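Local coordinates for protein 3-deoxy-manno-octulosonate cytidylyltransferase (Escherichia coli, PDB 1H7E) that couples the eight-carbon sugar KDO to CMP, using CTP and releasing diphosphate, probably to supply lipopolysaccharide synthesis, at residues S1-S13 with V83-G97. Sequence-based numbering, arbitrary orientation.
Sequences SKAVIVIPARYGS and VMHKVEADIYINLQG
Two backbone amides grip Lys2 O: Asp90 N at 2.8 Å, tilted from the carbonyl plane, and Ile91 N, lying in that plane. This fork starts the parallel pairing of strands 3-8 and 91-94, central neighbours in the mixed sheet of the GT-A-type, Rossmann-like nucleotidyltransferase fold. Asp90 answers with its carboxylate, since OD2 takes Lys2 N at 2.8 Å on its anti side, 24° out of plane. Lys2 has CG anti to its own N (chi1 -176°) and stays extended, which carries NZ to Glu88 O (3.1 Å) while the same ammonium makes a salt bridge with Glu45. Further along, Val4 and Val6 each donate to and accept from the backbone of residues 91-95; Val6 N to Ile93 O is nearly linear, 178° at the hydrogen. On the face bearing Ile5 and Ile93, Ile5 CG2 meets Leu95 CG at 3.9 Å, and helices 29-38 and 104-116 cover this side. Across the sheet, the side chains of Val6 and Val83 (helix 76-86) pass one another pointing in opposite directions, CG2 against CG1, while Val4 lies alongside Tyr92, Val4 CG2 being 3.6 Å from Tyr92 CD2. Ala89 CB sits over one face of that phenol ring, toward its rim, and Tyr92 OH donates to Val87 O at 2.6 Å, the carbonyl oxygen lying in the ring plane.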
loop_
_atom_site.group_PDB
_atom_site.type_symbol
_atom_site.label_atom_id
_atom_site.label_comp_id
_atom_site.label_asym_id
_atom_site.label_seq_id
_atom_site.Cartn_x
_atom_site.Cartn_y
_atom_site.Cartn_z
ATOM N N SER A 1 -16.618 -24.888 11.048
ATOM C CA SER A 1 -16.170 -23.469 11.169
ATOM C C SER A 1 -17.177 -22.623 11.952
ATOM O O SER A 1 -18.174 -22.151 11.402
ATOM C CB SER A 1 -15.933 -22.862 9.780
ATOM O OG SER A 1 -14.651 -22.249 9.702
ATOM N N LYS A 2 -16.919 -22.448 13.245
ATOM C CA LYS A 2 -17.800 -21.657 14.097
ATOM C C LYS A 2 -17.382 -20.195 14.042
ATOM O O LYS A 2 -16.200 -19.859 14.162
ATOM C CB LYS A 2 -17.732 -22.165 15.533
ATOM C CG LYS A 2 -18.689 -21.485 16.489
ATOM C CD LYS A 2 -18.417 -21.951 17.913
ATOM C CE LYS A 2 -19.290 -21.231 18.925
ATOM N NZ LYS A 2 -18.894 -21.533 20.342
ATOM N N ALA A 3 -18.359 -19.326 13.854
ATOM C CA ALA A 3 -18.094 -17.904 13.788
ATOM C C ALA A 3 -18.908 -17.204 14.840
ATOM O O ALA A 3 -20.049 -17.587 15.096
ATOM C CB ALA A 3 -18.486 -17.371 12.414
ATOM N N VAL A 4 -18.323 -16.190 15.468
ATOM C CA VAL A 4 -19.054 -15.394 16.447
ATOM C C VAL A 4 -18.877 -13.907 16.137
ATOM O O VAL A 4 -17.893 -13.493 15.517
ATOM C CB VAL A 4 -18.623 -15.667 17.923
ATOM C CG1 VAL A 4 -18.701 -17.178 18.234
ATOM C CG2 VAL A 4 -17.251 -15.116 18.197
ATOM N N ILE A 5 -19.866 -13.115 16.498
ATOM C CA ILE A 5 -19.789 -11.679 16.290
ATOM C C ILE A 5 -19.562 -11.031 17.637
ATOM O O ILE A 5 -20.247 -11.356 18.605
ATOM C CB ILE A 5 -21.077 -11.105 15.676
ATOM C CG1 ILE A 5 -21.184 -11.527 14.216
ATOM C CG2 ILE A 5 -21.120 -9.586 15.844
ATOM C CD1 ILE A 5 -22.503 -11.162 13.583
ATOM N N VAL A 6 -18.560 -10.155 17.714
ATOM C CA VAL A 6 -18.256 -9.439 18.946
ATOM C C VAL A 6 -18.467 -7.955 18.673
ATOM O O VAL A 6 -17.961 -7.414 17.683
ATOM C CB VAL A 6 -16.799 -9.683 19.431
ATOM C CG1 VAL A 6 -16.519 -8.860 20.674
ATOM C CG2 VAL A 6 -16.583 -11.149 19.726
ATOM N N ILE A 7 -19.247 -7.306 19.525
ATOM C CA ILE A 7 -19.541 -5.892 19.383
ATOM C C ILE A 7 -18.927 -5.123 20.548
ATOM O O ILE A 7 -19.394 -5.233 21.680
ATOM C CB ILE A 7 -21.068 -5.634 19.401
ATOM C CG1 ILE A 7 -21.769 -6.430 18.298
ATOM C CG2 ILE A 7 -21.363 -4.130 19.247
ATOM C CD1 ILE A 7 -23.267 -6.540 18.518
ATOM N N PRO A 8 -17.817 -4.398 20.307
ATOM C CA PRO A 8 -17.154 -3.607 21.357
ATOM C C PRO A 8 -18.084 -2.440 21.670
ATOM O O PRO A 8 -18.519 -1.731 20.759
ATOM C CB PRO A 8 -15.895 -3.082 20.654
ATOM C CG PRO A 8 -15.637 -4.075 19.596
ATOM C CD PRO A 8 -17.021 -4.372 19.067
ATOM N N ALA A 9 -18.402 -2.231 22.938
ATOM C CA ALA A 9 -19.308 -1.151 23.295
ATOM C C ALA A 9 -18.882 -0.454 24.568
ATOM O O ALA A 9 -19.344 -0.800 25.655
ATOM C CB ALA A 9 -20.735 -1.683 23.437
ATOM N N ARG A 10 -17.974 0.508 24.439
ATOM C CA ARG A 10 -17.532 1.266 25.599
ATOM C C ARG A 10 -18.362 2.557 25.770
ATOM O O ARG A 10 -18.636 3.281 24.802
ATOM C CB ARG A 10 -16.011 1.503 25.580
ATOM C CG ARG A 10 -15.396 1.925 24.254
ATOM C CD ARG A 10 -13.866 1.827 24.315
ATOM N NE ARG A 10 -13.302 2.481 25.501
ATOM C CZ ARG A 10 -12.212 2.066 26.152
ATOM N NH1 ARG A 10 -11.547 0.991 25.739
ATOM N NH2 ARG A 10 -11.798 2.710 27.237
ATOM N N TYR A 11 -18.836 2.761 27.001
ATOM C CA TYR A 11 -19.675 3.899 27.388
ATOM C C TYR A 11 -18.996 5.244 27.160
ATOM O O TYR A 11 -19.452 6.056 26.346
ATOM C CB TYR A 11 -20.067 3.752 28.868
ATOM C CG TYR A 11 -21.113 4.728 29.378
ATOM C CD1 TYR A 11 -22.443 4.333 29.535
ATOM C CD2 TYR A 11 -20.767 6.033 29.742
ATOM C CE1 TYR A 11 -23.401 5.210 30.046
ATOM C CE2 TYR A 11 -21.719 6.918 30.250
ATOM C CZ TYR A 11 -23.032 6.499 30.399
ATOM O OH TYR A 11 -23.974 7.366 30.900
ATOM N N GLY A 12 -17.901 5.457 27.891
ATOM C CA GLY A 12 -17.137 6.690 27.812
ATOM C C GLY A 12 -16.709 7.128 26.424
ATOM O O GLY A 12 -16.049 6.390 25.682
ATOM N N SER A 13 -17.103 8.349 26.081
ATOM C CA SER A 13 -16.783 8.960 24.796
ATOM C C SER A 13 -16.864 10.465 25.067
ATOM O O SER A 13 -17.686 10.912 25.876
ATOM C CB SER A 13 -17.797 8.522 23.720
ATOM O OG SER A 13 -17.284 8.689 22.402
ATOM N N VAL A 83 -11.396 -11.321 24.679
ATOM C CA VAL A 83 -12.634 -12.064 24.475
ATOM C C VAL A 83 -12.344 -13.435 23.870
ATOM O O VAL A 83 -12.973 -14.436 24.232
ATOM C CB VAL A 83 -13.629 -11.297 23.536
ATOM C CG1 VAL A 83 -14.821 -12.198 23.172
ATOM C CG2 VAL A 83 -14.116 -10.028 24.217
ATOM N N MET A 84 -11.391 -13.474 22.942
ATOM C CA MET A 84 -11.014 -14.703 22.247
ATOM C C MET A 84 -10.609 -15.853 23.182
ATOM O O MET A 84 -10.920 -17.008 22.915
ATOM C CB MET A 84 -9.892 -14.406 21.239
ATOM C CG MET A 84 -9.321 -15.616 20.497
ATOM S SD MET A 84 -7.939 -16.406 21.371
ATOM C CE MET A 84 -6.756 -15.012 21.527
ATOM N N HIS A 85 -9.889 -15.536 24.251
ATOM C CA HIS A 85 -9.465 -16.569 25.208
ATOM C C HIS A 85 -10.624 -17.245 25.935
ATOM O O HIS A 85 -10.537 -18.424 26.287
ATOM C CB HIS A 85 -8.527 -15.977 26.239
ATOM C CG HIS A 85 -7.163 -15.712 25.710
ATOM N ND1 HIS A 85 -6.367 -16.704 25.179
ATOM C CD2 HIS A 85 -6.446 -14.568 25.638
ATOM C CE1 HIS A 85 -5.215 -16.178 24.802
ATOM N NE2 HIS A 85 -5.237 -14.885 25.069
ATOM N N LYS A 86 -11.696 -16.481 26.139
ATOM C CA LYS A 86 -12.902 -16.937 26.819
ATOM C C LYS A 86 -14.017 -17.462 25.937
ATOM O O LYS A 86 -14.742 -18.354 26.354
ATOM C CB LYS A 86 -13.443 -15.838 27.724
ATOM C CG LYS A 86 -12.536 -15.595 28.896
ATOM C CD LYS A 86 -13.063 -14.533 29.819
ATOM C CE LYS A 86 -12.180 -14.444 31.048
ATOM N NZ LYS A 86 -12.727 -13.455 31.994
ATOM N N VAL A 87 -14.184 -16.893 24.742
ATOM C CA VAL A 87 -15.229 -17.333 23.814
ATOM C C VAL A 87 -14.582 -18.059 22.648
ATOM O O VAL A 87 -13.889 -17.443 21.830
ATOM C CB VAL A 87 -16.044 -16.138 23.279
ATOM C CG1 VAL A 87 -17.036 -16.600 22.224
ATOM C CG2 VAL A 87 -16.753 -15.430 24.416
ATOM N N GLU A 88 -14.838 -19.362 22.547
ATOM C CA GLU A 88 -14.245 -20.157 21.489
ATOM C C GLU A 88 -14.933 -20.019 20.121
ATOM O O GLU A 88 -16.156 -20.059 20.028
ATOM C CB GLU A 88 -14.182 -21.625 21.915
ATOM C CG GLU A 88 -13.547 -22.533 20.865
ATOM C CD GLU A 88 -13.515 -23.996 21.271
ATOM O OE1 GLU A 88 -14.317 -24.404 22.147
ATOM O OE2 GLU A 88 -12.683 -24.740 20.702
ATOM N N ALA A 89 -14.127 -19.870 19.068
ATOM C CA ALA A 89 -14.623 -19.741 17.701
ATOM C C ALA A 89 -13.447 -19.869 16.750
ATOM O O ALA A 89 -12.303 -19.774 17.156
ATOM C CB ALA A 89 -15.315 -18.392 17.504
ATOM N N ASP A 90 -13.734 -20.192 15.500
ATOM C CA ASP A 90 -12.690 -20.299 14.495
ATOM C C ASP A 90 -12.547 -18.921 13.824
ATOM O O ASP A 90 -11.457 -18.547 13.407
ATOM C CB ASP A 90 -13.082 -21.328 13.442
ATOM C CG ASP A 90 -13.298 -22.714 14.031
ATOM O OD1 ASP A 90 -12.411 -23.175 14.777
ATOM O OD2 ASP A 90 -14.351 -23.338 13.761
ATOM N N ILE A 91 -13.661 -18.187 13.734
ATOM C CA ILE A 91 -13.705 -16.861 13.097
ATOM C C ILE A 91 -14.413 -15.842 13.969
ATOM O O ILE A 91 -15.541 -16.072 14.398
ATOM C CB ILE A 91 -14.465 -16.929 11.744
ATOM C CG1 ILE A 91 -13.715 -17.845 10.764
ATOM C CG2 ILE A 91 -14.662 -15.518 11.167
ATOM C CD1 ILE A 91 -14.531 -18.257 9.569
ATOM N N TYR A 92 -13.754 -14.715 14.233
ATOM C CA TYR A 92 -14.332 -13.654 15.052
ATOM C C TYR A 92 -14.576 -12.440 14.179
ATOM O O TYR A 92 -13.669 -11.982 13.480
ATOM C CB TYR A 92 -13.374 -13.238 16.167
ATOM C CG TYR A 92 -13.056 -14.340 17.152
ATOM C CD1 TYR A 92 -12.091 -15.294 16.861
ATOM C CD2 TYR A 92 -13.743 -14.433 18.371
ATOM C CE1 TYR A 92 -11.815 -16.327 17.758
ATOM C CE2 TYR A 92 -13.477 -15.460 19.278
ATOM C CZ TYR A 92 -12.516 -16.400 18.964
ATOM O OH TYR A 92 -12.231 -17.425 19.840
ATOM N N ILE A 93 -15.789 -11.916 14.226
ATOM C CA ILE A 93 -16.158 -10.737 13.448
ATOM C C ILE A 93 -16.305 -9.608 14.444
ATOM O O ILE A 93 -17.013 -9.729 15.450
ATOM C CB ILE A 93 -17.479 -10.955 12.692
ATOM C CG1 ILE A 93 -17.286 -12.029 11.632
ATOM C CG2 ILE A 93 -17.969 -9.640 12.052
ATOM C CD1 ILE A 93 -18.578 -12.567 11.097
ATOM N N ASN A 94 -15.608 -8.512 14.188
ATOM C CA ASN A 94 -15.654 -7.366 15.077
ATOM C C ASN A 94 -16.489 -6.284 14.407
ATOM O O ASN A 94 -16.102 -5.772 13.361
ATOM C CB ASN A 94 -14.231 -6.867 15.308
ATOM C CG ASN A 94 -14.079 -6.093 16.595
ATOM O OD1 ASN A 94 -14.512 -6.546 17.661
ATOM N ND2 ASN A 94 -13.416 -4.936 16.519
ATOM N N LEU A 95 -17.669 -6.017 14.960
ATOM C CA LEU A 95 -18.589 -4.991 14.465
ATOM C C LEU A 95 -18.504 -3.776 15.356
ATOM O O LEU A 95 -18.379 -3.912 16.562
ATOM C CB LEU A 95 -20.034 -5.459 14.574
ATOM C CG LEU A 95 -20.656 -6.401 13.569
ATOM C CD1 LEU A 95 -22.168 -6.358 13.785
ATOM C CD2 LEU A 95 -20.328 -5.951 12.166
ATOM N N GLN A 96 -18.685 -2.590 14.793
ATOM C CA GLN A 96 -18.653 -1.377 15.609
ATOM C C GLN A 96 -19.991 -1.149 16.334
ATOM O O GLN A 96 -21.058 -1.267 15.736
ATOM C CB GLN A 96 -18.258 -0.174 14.751
ATOM C CG GLN A 96 -16.824 -0.277 14.215
ATOM C CD GLN A 96 -15.844 -0.783 15.281
ATOM O OE1 GLN A 96 -15.612 -0.116 16.294
ATOM N NE2 GLN A 96 -15.300 -1.987 15.072
ATOM N N GLY A 97 -19.920 -0.841 17.625
ATOM C CA GLY A 97 -21.120 -0.642 18.412
ATOM C C GLY A 97 -21.847 0.656 18.143
ATOM O O GLY A 97 -22.902 0.904 18.742
#